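Local coordinates for protein nucleoporin NUP82 (PDB 5CWW) that probably serves, through this N-terminal part among others, as a structural component of the nuclear pore complex and a docking partner for transport factors, at residues T433-G445 / P468-K480. Numbering follows the deposited sequence.
Sequences TSGQVKICLDIDG and PSLLTFQTFDTLK
Ile439 O takes two backbone N-H groups from consecutive residues of the partner strand: Phe473 N at 2.8 Å, nearly along the C=O axis, and Gln474 N at a longer 3.3 Å, in the carbonyl plane on a lone pair. This double grip is a classic beta bulge, which shifts the antiparallel register by one residue between Ile439 and Cys440. Ile439 N returns a bond to Gln474 O, and the hydrogen-bonded pairs Val437-Phe476 and Leu441-Leu471 flank the bulge. Val437 CB sits over one face of the Phe476 ring, 4.1 Å from its centroid and offset toward the rim at CE1, a CH-pi contact; with CG between its own backbone N and carbonyl carbon (chi1 56°), the ring leans toward the partner strand, and Arg549 makes a cation-pi contact with it. On the other face of the sheet the aliphatic part of Lys438 runs beside Thr475, Lys438 CG 3.5 Å from Thr475 OG1, and its NZ forms a salt bridge with Glu382 and a hydrogen bond with Asn378. Beyond the strand ends, Thr478 OG1 donates to Gly435 O at 2.6 Å, while Ile443 CG1 packs 3.6 Å from Leu471 CB. One water bridges Asp442 OD1 and Ser469 O. Thr475 and Phe476 also pair in parallel with a strand of another protein's chain. The two segments form adjacent antiparallel strands, consistent with a blade of a WD-repeat-type beta-propeller.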
loop_
_atom_site.group_PDB
_atom_site.type_symbol
_atom_site.label_atom_id
_atom_site.label_comp_id
_atom_site.label_asym_id
_atom_site.label_seq_id
_atom_site.Cartn_x
_atom_site.Cartn_y
_atom_site.Cartn_z
ATOM N N THR B 433 5.042 -5.876 -12.928
ATOM C CA THR B 433 6.368 -5.495 -13.411
ATOM C C THR B 433 6.393 -5.402 -14.931
ATOM O O THR B 433 7.022 -4.509 -15.498
ATOM C CB THR B 433 7.442 -6.509 -12.956
ATOM O OG1 THR B 433 7.437 -6.608 -11.526
ATOM C CG2 THR B 433 8.832 -6.088 -13.430
ATOM N N SER B 434 5.697 -6.327 -15.582
ATOM C CA SER B 434 5.682 -6.398 -17.038
ATOM C C SER B 434 4.915 -5.238 -17.659
ATOM O O SER B 434 4.970 -5.031 -18.870
ATOM C CB SER B 434 5.062 -7.717 -17.498
ATOM O OG SER B 434 3.678 -7.751 -17.201
ATOM N N GLY B 435 4.196 -4.489 -16.829
ATOM C CA GLY B 435 3.341 -3.421 -17.311
ATOM C C GLY B 435 1.923 -3.906 -17.538
ATOM O O GLY B 435 1.062 -3.147 -17.982
ATOM N N GLN B 436 1.680 -5.179 -17.243
ATOM C CA GLN B 436 0.337 -5.738 -17.310
ATOM C C GLN B 436 -0.574 -5.023 -16.322
ATOM O O GLN B 436 -0.193 -4.783 -15.176
ATOM C CB GLN B 436 0.357 -7.242 -17.013
ATOM C CG GLN B 436 -1.022 -7.906 -16.991
ATOM C CD GLN B 436 -1.026 -9.224 -16.239
ATOM O OE1 GLN B 436 -1.159 -9.256 -15.010
ATOM N NE2 GLN B 436 -0.884 -10.320 -16.972
ATOM N N VAL B 437 -1.774 -4.684 -16.782
ATOM C CA VAL B 437 -2.790 -4.071 -15.934
ATOM C C VAL B 437 -3.957 -5.030 -15.760
ATOM O O VAL B 437 -4.411 -5.652 -16.720
ATOM C CB VAL B 437 -3.306 -2.745 -16.523
ATOM C CG1 VAL B 437 -4.392 -2.144 -15.634
ATOM C CG2 VAL B 437 -2.159 -1.760 -16.696
ATOM N N LYS B 438 -4.436 -5.140 -14.527
ATOM C CA LYS B 438 -5.562 -6.004 -14.212
ATOM C C LYS B 438 -6.650 -5.191 -13.525
ATOM O O LYS B 438 -6.399 -4.530 -12.518
ATOM C CB LYS B 438 -5.110 -7.167 -13.330
ATOM C CG LYS B 438 -6.129 -8.286 -13.210
ATOM C CD LYS B 438 -5.568 -9.477 -12.443
ATOM C CE LYS B 438 -4.507 -10.220 -13.247
ATOM N NZ LYS B 438 -3.820 -11.257 -12.436
ATOM N N ILE B 439 -7.850 -5.228 -14.094
ATOM C CA ILE B 439 -8.991 -4.497 -13.554
ATOM C C ILE B 439 -9.919 -5.467 -12.840
ATOM O O ILE B 439 -10.526 -6.337 -13.468
ATOM C CB ILE B 439 -9.771 -3.753 -14.659
ATOM C CG1 ILE B 439 -8.824 -2.895 -15.506
ATOM C CG2 ILE B 439 -10.887 -2.905 -14.051
ATOM C CD1 ILE B 439 -8.045 -1.859 -14.714
ATOM N N CYS B 440 -10.017 -5.315 -11.526
ATOM C CA CYS B 440 -10.831 -6.197 -10.701
ATOM C C CYS B 440 -12.001 -5.449 -10.081
ATOM O O CYS B 440 -11.884 -4.271 -9.741
ATOM C CB CYS B 440 -9.979 -6.831 -9.601
ATOM S SG CYS B 440 -8.504 -7.653 -10.224
ATOM N N LEU B 441 -13.122 -6.147 -9.928
ATOM C CA LEU B 441 -14.314 -5.572 -9.323
ATOM C C LEU B 441 -14.580 -6.216 -7.972
ATOM O O LEU B 441 -14.523 -7.439 -7.830
ATOM C CB LEU B 441 -15.525 -5.752 -10.236
ATOM C CG LEU B 441 -15.420 -5.135 -11.631
ATOM C CD1 LEU B 441 -16.596 -5.582 -12.494
ATOM C CD2 LEU B 441 -15.356 -3.616 -11.548
ATOM N N ASP B 442 -14.866 -5.379 -6.981
ATOM C CA ASP B 442 -15.194 -5.854 -5.645
ATOM C C ASP B 442 -16.680 -6.186 -5.561
ATOM O O ASP B 442 -17.488 -5.379 -5.100
ATOM C CB ASP B 442 -14.808 -4.809 -4.598
ATOM C CG ASP B 442 -15.096 -5.267 -3.182
ATOM O OD1 ASP B 442 -15.279 -6.487 -2.973
ATOM O OD2 ASP B 442 -15.125 -4.406 -2.276
ATOM N N ILE B 443 -17.025 -7.385 -6.020
ATOM C CA ILE B 443 -18.409 -7.842 -6.067
ATOM C C ILE B 443 -18.982 -8.066 -4.673
ATOM O O ILE B 443 -20.150 -7.774 -4.418
ATOM C CB ILE B 443 -18.528 -9.161 -6.865
ATOM C CG1 ILE B 443 -17.931 -9.001 -8.267
ATOM C CG2 ILE B 443 -19.978 -9.622 -6.948
ATOM C CD1 ILE B 443 -18.559 -7.897 -9.096
ATOM N N ASP B 444 -18.157 -8.587 -3.772
ATOM C CA ASP B 444 -18.619 -8.947 -2.439
ATOM C C ASP B 444 -18.707 -7.728 -1.530
ATOM O O ASP B 444 -19.572 -7.659 -0.658
ATOM C CB ASP B 444 -17.699 -10.007 -1.833
ATOM C CG ASP B 444 -17.786 -11.338 -2.564
ATOM O OD1 ASP B 444 -18.874 -11.659 -3.091
ATOM O OD2 ASP B 444 -16.771 -12.062 -2.615
ATOM N N GLY B 445 -17.809 -6.772 -1.731
ATOM C CA GLY B 445 -17.835 -5.534 -0.976
ATOM C C GLY B 445 -17.014 -5.618 0.292
ATOM O O GLY B 445 -17.477 -6.135 1.309
ATOM N N PRO B 468 -11.165 -14.100 0.951
ATOM C CA PRO B 468 -11.859 -13.004 0.264
ATOM C C PRO B 468 -11.606 -13.031 -1.240
ATOM O O PRO B 468 -10.578 -13.557 -1.671
ATOM C CB PRO B 468 -11.261 -11.749 0.903
ATOM C CG PRO B 468 -9.957 -12.185 1.476
ATOM C CD PRO B 468 -10.143 -13.606 1.891
ATOM N N SER B 469 -12.518 -12.460 -2.021
ATOM C CA SER B 469 -12.458 -12.590 -3.472
ATOM C C SER B 469 -12.666 -11.272 -4.208
ATOM O O SER B 469 -13.433 -10.411 -3.773
ATOM C CB SER B 469 -13.506 -13.602 -3.944
ATOM O OG SER B 469 -13.507 -13.715 -5.357
ATOM N N LEU B 470 -11.951 -11.132 -5.320
ATOM C CA LEU B 470 -12.197 -10.077 -6.293
ATOM C C LEU B 470 -12.507 -10.727 -7.637
ATOM O O LEU B 470 -12.021 -11.821 -7.926
ATOM C CB LEU B 470 -10.991 -9.148 -6.420
ATOM C CG LEU B 470 -10.612 -8.333 -5.181
ATOM C CD1 LEU B 470 -9.254 -7.673 -5.378
ATOM C CD2 LEU B 470 -11.676 -7.290 -4.880
ATOM N N LEU B 471 -13.306 -10.046 -8.453
ATOM C CA LEU B 471 -13.646 -10.535 -9.787
ATOM C C LEU B 471 -12.754 -9.884 -10.834
ATOM O O LEU B 471 -12.834 -8.678 -11.063
ATOM C CB LEU B 471 -15.119 -10.258 -10.107
ATOM C CG LEU B 471 -15.580 -10.556 -11.542
ATOM C CD1 LEU B 471 -15.345 -12.013 -11.908
ATOM C CD2 LEU B 471 -17.047 -10.194 -11.718
ATOM N N THR B 472 -11.906 -10.685 -11.469
ATOM C CA THR B 472 -11.073 -10.189 -12.553
ATOM C C THR B 472 -11.955 -9.891 -13.758
ATOM O O THR B 472 -12.507 -10.803 -14.370
ATOM C CB THR B 472 -9.979 -11.198 -12.952
ATOM O OG1 THR B 472 -9.277 -11.639 -11.783
ATOM C CG2 THR B 472 -8.992 -10.565 -13.921
ATOM N N PHE B 473 -12.091 -8.613 -14.088
ATOM C CA PHE B 473 -12.931 -8.204 -15.204
ATOM C C PHE B 473 -12.143 -8.170 -16.504
ATOM O O PHE B 473 -12.633 -8.601 -17.548
ATOM C CB PHE B 473 -13.550 -6.831 -14.946
ATOM C CG PHE B 473 -14.094 -6.187 -16.184
ATOM C CD1 PHE B 473 -15.246 -6.668 -16.781
ATOM C CD2 PHE B 473 -13.442 -5.111 -16.763
ATOM C CE1 PHE B 473 -15.743 -6.086 -17.932
ATOM C CE2 PHE B 473 -13.934 -4.522 -17.912
ATOM C CZ PHE B 473 -15.083 -5.011 -18.498
ATOM N N GLN B 474 -10.916 -7.667 -16.433
ATOM C CA GLN B 474 -10.100 -7.494 -17.624
ATOM C C GLN B 474 -8.612 -7.451 -17.283
ATOM O O GLN B 474 -8.217 -6.972 -16.219
ATOM C CB GLN B 474 -10.521 -6.219 -18.357
ATOM C CG GLN B 474 -9.758 -5.946 -19.635
ATOM C CD GLN B 474 -10.275 -4.719 -20.361
ATOM O OE1 GLN B 474 -10.983 -3.893 -19.784
ATOM N NE2 GLN B 474 -9.928 -4.597 -21.638
ATOM N N THR B 475 -7.799 -7.960 -18.203
ATOM C CA THR B 475 -6.350 -7.946 -18.064
ATOM C C THR B 475 -5.737 -7.605 -19.413
ATOM O O THR B 475 -6.081 -8.222 -20.418
ATOM C CB THR B 475 -5.804 -9.308 -17.583
ATOM O OG1 THR B 475 -6.514 -9.731 -16.412
ATOM C CG2 THR B 475 -4.314 -9.219 -17.272
ATOM N N PHE B 476 -4.835 -6.631 -19.446
ATOM C CA PHE B 476 -4.195 -6.254 -20.701
ATOM C C PHE B 476 -2.779 -5.719 -20.506
ATOM O O PHE B 476 -2.466 -5.113 -19.480
ATOM C CB PHE B 476 -5.045 -5.210 -21.435
ATOM C CG PHE B 476 -5.333 -3.975 -20.622
ATOM C CD1 PHE B 476 -4.434 -2.922 -20.593
ATOM C CD2 PHE B 476 -6.509 -3.864 -19.898
ATOM C CE1 PHE B 476 -4.700 -1.785 -19.853
ATOM C CE2 PHE B 476 -6.780 -2.729 -19.156
ATOM C CZ PHE B 476 -5.873 -1.689 -19.133
ATOM N N ASP B 477 -1.931 -5.955 -21.502
ATOM C CA ASP B 477 -0.584 -5.397 -21.519
ATOM C C ASP B 477 -0.622 -3.903 -21.812
ATOM O O ASP B 477 -1.554 -3.410 -22.450
ATOM C CB ASP B 477 0.287 -6.098 -22.567
ATOM C CG ASP B 477 0.706 -7.497 -22.150
ATOM O OD1 ASP B 477 0.863 -7.746 -20.936
ATOM O OD2 ASP B 477 0.902 -8.345 -23.046
ATOM N N THR B 478 0.396 -3.190 -21.337
ATOM C CA THR B 478 0.618 -1.801 -21.726
ATOM C C THR B 478 1.991 -1.650 -22.376
ATOM O O THR B 478 2.312 -0.594 -22.918
ATOM C CB THR B 478 0.515 -0.845 -20.525
ATOM O OG1 THR B 478 1.530 -1.161 -19.562
ATOM C CG2 THR B 478 -0.861 -0.947 -19.876
ATOM N N LEU B 479 2.794 -2.711 -22.310
ATOM C CA LEU B 479 4.124 -2.726 -22.917
ATOM C C LEU B 479 4.272 -3.884 -23.897
ATOM O O LEU B 479 3.655 -4.935 -23.727
ATOM C CB LEU B 479 5.208 -2.835 -21.842
ATOM C CG LEU B 479 5.308 -1.702 -20.820
ATOM C CD1 LEU B 479 6.354 -2.041 -19.765
ATOM C CD2 LEU B 479 5.642 -0.387 -21.499
ATOM N N LYS B 480 5.096 -3.687 -24.921
ATOM C CA LYS B 480 5.481 -4.782 -25.798
ATOM C C LYS B 480 6.557 -5.594 -25.083
ATOM O O LYS B 480 7.239 -5.066 -24.208
ATOM C CB LYS B 480 6.003 -4.271 -27.142
ATOM C CG LYS B 480 5.098 -3.269 -27.836
ATOM C CD LYS B 480 5.499 -3.093 -29.295
ATOM C CE LYS B 480 4.778 -1.924 -29.943
ATOM N NZ LYS B 480 5.220 -0.617 -29.381
HETATM O O HOH W 1 2.538 -5.124 -20.476
HETATM O O HOH W 2 2.712 -8.854 -19.717
HETATM O O HOH W 3 -14.401 -8.519 -1.828
HETATM O O HOH W 4 -15.794 -9.712 -4.897
#